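Local coordinates for protein transcriptional regulator I2 (Pseudomonas fluorescens A506, PDB 4MO7) that probably binds DNA as a TetR-family transcriptional regulator and also acts as a superantigen associated with Crohn's disease, at residues 35-40 / 57-62; 54-57 / 62-65. All blocks are in the same frame, centred on the assembly; numbering follows the deposited sequence.

Contact 1 of 2, residues 35-40 / 57-62; sequences LQTAAH and SAVGIQ. With MG (magnesium ion), chain B.
Thr37 meets Ala58 and Val59 where the first helix of a TetR-type DNA-binding domain packs on the end of the first helix of its helix-turn-helix. The contact is purely apolar, small and at the surface. CG2 of Thr37 points across to the methyl of Ala58, 3.7 Å from CG2 to CB, and CB of Thr37 lies 4.0 Å from CG2 of Val59. The threonine torsion sorts its two branches: OG1 stands beside the backbone N (chi1 -56°) and bonds to the carbonyl O of Lys33, one turn back in its own helix, which sends CG2 out toward helix 52-59. In Val59, CG1 is anti to the backbone N (chi1 -172°) and CG2 lies beside that N, where it is the methyl nearest Thr37; it also comes within 4.2 Å of the threonine CG2. Just beyond, Gly60 ends the helix in a Schellman motif: its phi is positive, its N bonds to the O of Ser57 at 3.2 Å, and the N of Ile61 probably bonds back to the O of Ala56. That reversal starts the turn of the helix-turn-helix. Back on helix 30-45, three residues after Thr37, His40 binds a magnesium ion through NE2 at 2.2 Å, with CD2 and CE1 equally far from the metal. Ala58 and Val59 continue onto Leu41 and Leu34 of helix 30-45. The inner side of that helix faces helix 73-97 through Leu35 on Ala79 and Ala38 on Ile76, while Ala39 and His40 meet Ala124 and Glu123 of helix 122-130.

Contact 2 of 2, residues 54-57 / 62-65; sequences DLAS and QSGS
The flat group that carries the contact is the peptide joining Gln62 to Ser63, and the methyl of Ala56 rests on one face of it. CB of Ala56 stands almost straight above the nitrogen, 3.3 Å from Ser63 N, and is 3.6 Å from Gln62 C. The methyl thus presses on the face of the amide, while Ser63 OG stays further off, 4.3 Å from Ala56 CB. At the carbonyl end of the same peptide, the O of Gln62 takes the N-H of Ser65 at 2.7 Å, closing a turn of type I shape through Ser63 and Gly64. Ser65 N lies beyond the plane, on the side away from the Ala56 methyl, whereas Ser65 OG lies close to the plane. With its chi1 of 61° Ser65 brings OG back to this carbonyl, though the very short separation makes that second bond doubtful in detail. The turn is the start of the second half of the helix-turn-helix, which in TetR relatives carries the DNA-recognition helix, and a residue as small as alanine lets the backbones come close: the CA atoms of Ala56 and Ser63 are 5.0 Å apart. Ser63 also leans on Val52 and Arg53 at the start of helix 52-59. On that helix Leu55 faces Leu34 and Leu41 of helix 30-45 as well as Ile66, and Asp54 forms a salt bridge with Lys45 at the far end of helix 30-45.

In the fold
From the N terminus the chain first runs through helix 30-45, which supplies 35-40, then turns into helix 52-59, which supplies 54-57 and the start of 57-62. Contact 1 closes the longer loop, bringing the end of the second helix back to the first. Contact 2 closes a short one across the turn, from the middle of helix 52-59 to the loop before helix 73-97. The two closures cross rather than nest, because contact 2 starts inside the span of contact 1 and finishes beyond it. They share Ser57 and Gln62, and Leu55 packing on Ala38 joins them. Contact 1 thus ties helix 52-59 to helix 30-45, and contact 2 ties it to the following turn.

Contact 1 of 2, residues 35-40 / 57-62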
ATOM      1  N   LEU A  35      11.055 -26.306 -11.552  1.00 22.40           N
ATOM      2  CA  LEU A  35      10.315 -25.092 -11.210  1.00 23.55           C
ATOM      3  C   LEU A  35       9.930 -25.100  -9.741  1.00 22.42           C
ATOM      4  O   LEU A  35      10.121 -24.114  -9.051  1.00 19.14           O
ATOM      5  CB  LEU A  35       9.011 -24.962 -12.004  1.00 32.76           C
ATOM      6  CG  LEU A  35       9.121 -24.386 -13.395  1.00 49.35           C
ATOM      7  CD1 LEU A  35       7.744 -23.971 -13.879  1.00 38.90           C
ATOM      8  CD2 LEU A  35      10.094 -23.225 -13.324  1.00 38.61           C
ATOM      9  N   GLN A  36       9.323 -26.196  -9.289  1.00 21.94           N
ATOM     10  CA  GLN A  36       8.830 -26.239  -7.909  1.00 22.35           C
ATOM     11  C   GLN A  36       9.972 -26.186  -6.936  1.00 18.48           C
ATOM     12  O   GLN A  36       9.844 -25.571  -5.871  1.00 20.43           O
ATOM     13  CB  GLN A  36       8.087 -27.541  -7.666  1.00 25.37           C
ATOM     14  CG  GLN A  36       6.854 -27.700  -8.543  1.00 24.80           C
ATOM     15  CD  GLN A  36       5.611 -27.598  -7.716  1.00 54.71           C
ATOM     16  OE1 GLN A  36       4.936 -26.572  -7.738  1.00 62.93           O
ATOM     17  NE2 GLN A  36       5.314 -28.653  -6.943  1.00 38.25           N
ATOM     18  N   THR A  37      11.086 -26.837  -7.266  1.00 14.19           N
ATOM     19  CA  THR A  37      12.238 -26.782  -6.341  1.00 17.18           C
ATOM     20  C   THR A  37      12.931 -25.413  -6.381  1.00 17.41           C
ATOM     21  O   THR A  37      13.330 -24.905  -5.345  1.00 14.57           O
ATOM     22  CB  THR A  37      13.285 -27.894  -6.642  1.00 18.94           C
ATOM     23  OG1 THR A  37      12.620 -29.157  -6.582  1.00 22.16           O
ATOM     24  CG2 THR A  37      14.415 -27.863  -5.607  1.00 20.13           C
ATOM     25  N   ALA A  38      13.064 -24.819  -7.579  1.00 15.61           N
ATOM     26  CA  ALA A  38      13.618 -23.458  -7.701  1.00 21.37           C
ATOM     27  C   ALA A  38      12.810 -22.472  -6.875  1.00 15.06           C
ATOM     28  O   ALA A  38      13.350 -21.555  -6.248  1.00 17.35           O
ATOM     29  CB  ALA A  38      13.590 -23.023  -9.185  1.00 17.00           C
ATOM     30  N   ALA A  39      11.487 -22.629  -6.876  1.00 15.67           N
ATOM     31  CA  ALA A  39      10.676 -21.711  -6.064  1.00 16.94           C
ATOM     32  C   ALA A  39      11.121 -21.668  -4.626  1.00 17.01           C
ATOM     33  O   ALA A  39      11.251 -20.602  -4.054  1.00 19.57           O
ATOM     34  CB  ALA A  39       9.196 -22.049  -6.147  1.00 15.66           C
ATOM     35  N   HIS A  40      11.428 -22.827  -4.045  1.00 16.93           N
ATOM     36  CA  HIS A  40      11.930 -22.819  -2.669  1.00 19.36           C
ATOM     37  C   HIS A  40      13.299 -22.210  -2.501  1.00 17.57           C
ATOM     38  O   HIS A  40      13.495 -21.408  -1.553  1.00 17.36           O
ATOM     39  CB  HIS A  40      11.954 -24.234  -2.125  1.00 16.00           C
ATOM     40  CG  HIS A  40      10.597 -24.744  -1.865  1.00 16.82           C
ATOM     41  ND1 HIS A  40       9.894 -24.437  -0.714  1.00 18.53           N
ATOM     42  CD2 HIS A  40       9.783 -25.498  -2.624  1.00 18.73           C
ATOM     43  CE1 HIS A  40       8.700 -24.984  -0.782  1.00 20.03           C
ATOM     44  NE2 HIS A  40       8.612 -25.632  -1.927  1.00 23.41           N
ATOM     45  N   SER A  57      22.049 -29.365  -7.767  1.00 27.51           N
ATOM     46  CA  SER A  57      22.236 -30.286  -6.646  1.00 34.94           C
ATOM     47  C   SER A  57      20.887 -30.625  -5.968  1.00 55.24           C
ATOM     48  O   SER A  57      20.594 -31.785  -5.687  1.00 41.46           O
ATOM     49  CB  SER A  57      23.198 -29.701  -5.642  1.00 36.60           C
ATOM     50  OG  SER A  57      22.978 -30.260  -4.357  1.00 65.79           O
ATOM     51  N   ALA A  58      20.074 -29.606  -5.702  1.00 27.35           N
ATOM     52  CA  ALA A  58      18.703 -29.808  -5.209  1.00 25.92           C
ATOM     53  C   ALA A  58      17.769 -30.721  -6.050  1.00 27.54           C
ATOM     54  O   ALA A  58      16.890 -31.398  -5.471  1.00 26.20           O
ATOM     55  CB  ALA A  58      18.048 -28.467  -4.983  1.00 26.63           C
ATOM     56  N   VAL A  59      17.927 -30.741  -7.382  1.00 24.62           N
ATOM     57  CA  VAL A  59      17.081 -31.560  -8.228  1.00 27.14           C
ATOM     58  C   VAL A  59      17.787 -32.883  -8.584  1.00 24.07           C
ATOM     59  O   VAL A  59      17.194 -33.746  -9.226  1.00 31.88           O
ATOM     60  CB  VAL A  59      16.635 -30.797  -9.514  1.00 24.67           C
ATOM     61  CG1 VAL A  59      15.613 -31.562 -10.271  1.00 32.06           C
ATOM     62  CG2 VAL A  59      16.060 -29.442  -9.102  1.00 37.42           C
ATOM     63  N   GLY A  60      19.027 -33.021  -8.154  1.00 32.28           N
ATOM     64  CA  GLY A  60      19.798 -34.216  -8.438  1.00 37.28           C
ATOM     65  C   GLY A  60      20.144 -34.262  -9.917  1.00 78.23           C
ATOM     66  O   GLY A  60      19.855 -35.261 -10.592  1.00 62.24           O
ATOM     67  N   ILE A  61      20.729 -33.174 -10.429  1.00 49.05           N
ATOM     68  CA  ILE A  61      21.259 -33.137 -11.797  1.00 43.14           C
ATOM     69  C   ILE A  61      22.551 -32.347 -11.862  1.00 39.34           C
ATOM     70  O   ILE A  61      23.053 -31.867 -10.827  1.00 47.29           O
ATOM     71  CB  ILE A  61      20.245 -32.611 -12.830  1.00 38.39           C
ATOM     72  CG1 ILE A  61      19.657 -31.254 -12.411  1.00 28.81           C
ATOM     73  CG2 ILE A  61      19.096 -33.597 -13.004  1.00 36.38           C
ATOM     74  CD1 ILE A  61      18.393 -30.875 -13.152  1.00 32.14           C
ATOM     75  N   GLN A  62      23.114 -32.253 -13.063  1.00 65.41           N
ATOM     76  CA  GLN A  62      24.325 -31.473 -13.268  1.00 60.92           C
ATOM     77  C   GLN A  62      23.931 -30.111 -13.816  1.00 51.03           C
ATOM     78  O   GLN A  62      23.002 -30.013 -14.662  1.00 32.33           O
ATOM     79  CB  GLN A  62      25.306 -32.190 -14.215  1.00 65.28           C
ATOM     80  CG  GLN A  62      26.763 -32.230 -13.714  1.00 52.02           C
ATOM     81  CD  GLN A  62      26.880 -32.755 -12.281  1.00 67.73           C
ATOM     82  OE1 GLN A  62      26.196 -33.709 -11.893  1.00 73.57           O
ATOM     83  NE2 GLN A  62      27.736 -32.118 -11.484  1.00 61.21           N
TER
HETATM   84 MG    MG B 201       6.995 -27.030  -2.620  0.50  9.39          MG

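Contact 2 of 2, residues 54-57 / 62-65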
ATOM      1  N   ASP A  54      23.597 -24.806  -7.056  1.00 34.06           N
ATOM      2  CA  ASP A  54      22.534 -25.017  -6.066  1.00 38.36           C
ATOM      3  C   ASP A  54      21.273 -25.685  -6.642  1.00 32.71           C
ATOM      4  O   ASP A  54      20.776 -26.653  -6.068  1.00 33.90           O
ATOM      5  CB  ASP A  54      22.178 -23.685  -5.391  1.00 28.95           C
ATOM      6  CG  ASP A  54      23.297 -23.151  -4.533  1.00 51.86           C
ATOM      7  OD1 ASP A  54      24.160 -23.961  -4.132  1.00 39.00           O
ATOM      8  OD2 ASP A  54      23.301 -21.933  -4.233  1.00 37.07           O
ATOM      9  N   LEU A  55      20.747 -25.192  -7.763  1.00 24.63           N
ATOM     10  CA  LEU A  55      19.522 -25.770  -8.306  1.00 30.42           C
ATOM     11  C   LEU A  55      19.756 -27.189  -8.804  1.00 51.50           C
ATOM     12  O   LEU A  55      18.893 -28.048  -8.674  1.00 29.70           O
ATOM     13  CB  LEU A  55      18.930 -24.895  -9.421  1.00 30.65           C
ATOM     14  CG  LEU A  55      17.522 -25.220  -9.911  1.00 35.79           C
ATOM     15  CD1 LEU A  55      16.591 -25.494  -8.744  1.00 36.01           C
ATOM     16  CD2 LEU A  55      17.006 -24.065 -10.736  1.00 32.23           C
ATOM     17  N   ALA A  56      20.939 -27.444  -9.355  1.00 29.52           N
ATOM     18  CA  ALA A  56      21.206 -28.728  -9.959  1.00 37.54           C
ATOM     19  C   ALA A  56      21.365 -29.743  -8.840  1.00 20.08           C
ATOM     20  O   ALA A  56      20.850 -30.861  -8.936  1.00 35.25           O
ATOM     21  CB  ALA A  56      22.459 -28.653 -10.829  1.00 33.32           C
ATOM     22  N   SER A  57      22.049 -29.365  -7.767  1.00 27.51           N
ATOM     23  CA  SER A  57      22.236 -30.286  -6.646  1.00 34.94           C
ATOM     24  C   SER A  57      20.887 -30.625  -5.968  1.00 55.24           C
ATOM     25  O   SER A  57      20.594 -31.785  -5.687  1.00 41.46           O
ATOM     26  CB  SER A  57      23.198 -29.701  -5.642  1.00 36.60           C
ATOM     27  OG  SER A  57      22.978 -30.260  -4.357  1.00 65.79           O
ATOM     28  N   GLN A  62      23.114 -32.253 -13.063  1.00 65.41           N
ATOM     29  CA  GLN A  62      24.325 -31.473 -13.268  1.00 60.92           C
ATOM     30  C   GLN A  62      23.931 -30.111 -13.816  1.00 51.03           C
ATOM     31  O   GLN A  62      23.002 -30.013 -14.662  1.00 32.33           O
ATOM     32  CB  GLN A  62      25.306 -32.190 -14.215  1.00 65.28           C
ATOM     33  CG  GLN A  62      26.763 -32.230 -13.714  1.00 52.02           C
ATOM     34  CD  GLN A  62      26.880 -32.755 -12.281  1.00 67.73           C
ATOM     35  OE1 GLN A  62      26.196 -33.709 -11.893  1.00 73.57           O
ATOM     36  NE2 GLN A  62      27.736 -32.118 -11.484  1.00 61.21           N
ATOM     37  N   SER A  63      24.655 -29.098 -13.315  1.00 41.26           N
ATOM     38  CA  SER A  63      24.481 -27.678 -13.606  1.00 38.93           C
ATOM     39  C   SER A  63      24.075 -27.446 -15.031  1.00 25.64           C
ATOM     40  O   SER A  63      23.189 -26.630 -15.315  1.00 34.22           O
ATOM     41  CB  SER A  63      25.798 -26.906 -13.354  1.00 50.49           C
ATOM     42  OG  SER A  63      25.889 -26.337 -12.053  1.00 61.06           O
ATOM     43  N   GLY A  64      24.750 -28.138 -15.942  1.00 24.66           N
ATOM     44  CA  GLY A  64      24.592 -27.876 -17.372  1.00 41.89           C
ATOM     45  C   GLY A  64      23.285 -28.399 -17.953  1.00 34.03           C
ATOM     46  O   GLY A  64      22.831 -27.975 -19.018  1.00 37.15           O
ATOM     47  N   SER A  65      22.661 -29.323 -17.254  1.00 24.88           N
ATOM     48  CA  SER A  65      21.392 -29.897 -17.727  1.00 45.29           C
ATOM     49  C   SER A  65      20.206 -28.983 -17.385  1.00 53.32           C
ATOM     50  O   SER A  65      19.071 -29.149 -17.882  1.00 33.30           O
ATOM     51  CB  SER A  65      21.182 -31.249 -17.066  1.00 47.45           C
ATOM     52  OG  SER A  65      21.127 -31.053 -15.673  1.00 30.27           O
TER